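PDB 4R8X: uricase from Bacillus fastidiosus, which catalyses the oxidation of urate by molecular oxygen to 5-hydroxyisourate, the first step on the route from urate to (S)-allantoin. Local coordinates for the interface of chains A and B. Sequence-based numbering; all coordinates share one arbitrary frame. Chains: chain A/B, Uricase.

The interface of chains A and B. Residues chain A 187-190; chain B 70-71, 74, 78.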
loop_
_atom_site.group_PDB
_atom_site.type_symbol
_atom_site.label_atom_id
_atom_site.label_comp_id
_atom_site.label_asym_id
_atom_site.label_seq_id
_atom_site.Cartn_x
_atom_site.Cartn_y
_atom_site.Cartn_z
ATOM N N TYR A 187 -32.989 11.299 1.779
ATOM C CA TYR A 187 -31.606 10.864 1.589
ATOM C C TYR A 187 -31.311 9.539 2.270
ATOM O O TYR A 187 -30.208 9.015 2.147
ATOM C CB TYR A 187 -30.614 11.932 2.081
ATOM C CG TYR A 187 -30.689 13.209 1.289
ATOM C CD1 TYR A 187 -30.149 13.289 0.008
ATOM C CD2 TYR A 187 -31.304 14.335 1.811
ATOM C CE1 TYR A 187 -30.227 14.458 -0.731
ATOM C CE2 TYR A 187 -31.384 15.509 1.082
ATOM C CZ TYR A 187 -30.847 15.565 -0.186
ATOM O OH TYR A 187 -30.920 16.731 -0.911
ATOM N N THR A 188 -32.291 9.001 2.989
ATOM C CA THR A 188 -32.085 7.777 3.752
ATOM C C THR A 188 -32.476 6.544 2.954
ATOM O O THR A 188 -33.643 6.364 2.616
ATOM C CB THR A 188 -32.886 7.788 5.065
ATOM O OG1 THR A 188 -32.642 9.012 5.770
ATOM C CG2 THR A 188 -32.465 6.613 5.932
ATOM N N THR A 189 -31.499 5.692 2.660
ATOM C CA THR A 189 -31.758 4.423 1.993
ATOM C C THR A 189 -31.327 3.263 2.886
ATOM O O THR A 189 -31.653 2.107 2.620
ATOM C CB THR A 189 -31.026 4.323 0.641
ATOM O OG1 THR A 189 -29.614 4.487 0.843
ATOM C CG2 THR A 189 -31.523 5.400 -0.313
ATOM N N LEU A 190 -30.598 3.582 3.948
ATOM C CA LEU A 190 -30.090 2.561 4.859
ATOM C C LEU A 190 -31.217 1.962 5.687
ATOM O O LEU A 190 -31.999 2.689 6.308
ATOM C CB LEU A 190 -29.037 3.154 5.795
ATOM C CG LEU A 190 -28.348 2.144 6.715
ATOM C CD1 LEU A 190 -27.527 1.148 5.894
ATOM C CD2 LEU A 190 -27.482 2.849 7.751
ATOM N N ASP B 70 -24.379 6.830 5.845
ATOM C CA ASP B 70 -24.793 6.351 4.536
ATOM C C ASP B 70 -25.615 7.413 3.804
ATOM O O ASP B 70 -25.506 7.577 2.588
ATOM C CB ASP B 70 -25.602 5.064 4.676
ATOM C CG ASP B 70 -25.931 4.451 3.350
ATOM O OD1 ASP B 70 -25.036 3.826 2.750
ATOM O OD2 ASP B 70 -27.080 4.594 2.897
ATOM N N SER B 71 -26.430 8.139 4.566
ATOM C CA SER B 71 -27.249 9.199 4.011
ATOM C C SER B 71 -26.394 10.388 3.572
ATOM O O SER B 71 -26.697 11.033 2.573
ATOM C CB SER B 71 -28.313 9.643 5.023
ATOM O OG SER B 71 -29.093 8.529 5.446
ATOM N N ASN B 74 -25.171 9.564 0.244
ATOM C CA ASN B 74 -26.190 9.769 -0.774
ATOM C C ASN B 74 -26.318 11.250 -1.101
ATOM O O ASN B 74 -26.431 11.632 -2.272
ATOM C CB ASN B 74 -27.554 9.238 -0.315
ATOM C CG ASN B 74 -27.600 7.727 -0.221
ATOM O OD1 ASN B 74 -26.840 7.020 -0.891
ATOM N ND2 ASN B 74 -28.512 7.219 0.603
ATOM N N ARG B 78 -25.695 12.883 -4.821
ATOM C CA ARG B 78 -26.768 13.574 -5.519
ATOM C C ARG B 78 -26.432 15.025 -5.847
ATOM O O ARG B 78 -26.790 15.529 -6.914
ATOM C CB ARG B 78 -28.065 13.479 -4.733
ATOM C CG ARG B 78 -28.539 12.046 -4.592
ATOM C CD ARG B 78 -29.800 11.932 -3.773
ATOM N NE ARG B 78 -30.015 10.551 -3.366
ATOM C CZ ARG B 78 -31.015 10.141 -2.597
ATOM N NH1 ARG B 78 -31.907 11.009 -2.144
ATOM N NH2 ARG B 78 -31.115 8.860 -2.279
HETATM O O HOH W 1 -29.140 5.959 4.103
HETATM O O HOH W 2 -28.028 2.445 1.676
#
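The loop segment A:Tyr187 to A:Leu190 runs alongside the first turns of helix 69-82 of chain B, its backbone turned at A:Tyr187 and A:Thr189 (psi near zero at both) and extended at A:Thr188 and A:Leu190. B:Asn74 bridges two residues of this loop through its amide nitrogen. ND2 gives one hydrogen bond to the backbone carbonyl O of A:Tyr187 at 2.9 Å, practically straight at the hydrogen and lying in the side-chain amide plane, although the donor is tilted 33° from the plane of the carbonyl. The second goes from ND2 to the hydroxyl OG1 of A:Thr189 at 3.0 Å, so that both acceptors lie near the amide plane and hold that group against rotation. OG1 of A:Thr189 can reach chain B because it sits between its own backbone N and carbonyl carbon (chi1 58°), while CG2 is left beside ND2 and the guanidinium of B:Arg78. The same hydroxyl makes a weak hydrogen bond to the carboxylate OD2 of B:Asp70. Two waters bridge the same groups: water 1 lies 2.8 Å from OD2 of B:Asp70 and also bonds OG of B:Ser71 and the backbone N atoms of A:Thr189 and A:Leu190, and water 2 joins OD2 to OG1. Farther along the helix, B:Arg78, extended from CG to NE, passes obliquely by the CD1 and CE1 side of the A:Tyr187 ring, NH1 displaced from the ring plane, 3.6 Å from CD1, with ring and guanidinium 32° apart. An alanine in place of B:Asn74 would probably leave the carbonyl of A:Tyr187 without its mate on the helix, the hydroxyl of A:Thr189 with the weak bond to B:Asp70 and its water, and the loop freer to shift. B:Asp70 is probably a urate ligand, which this contact may help position, as its two-fold twin may in the other chain; the loop, between strands 161-173 and 198-208, packs on helix 69-82 at the outside of the A–B ring of T-fold subunits.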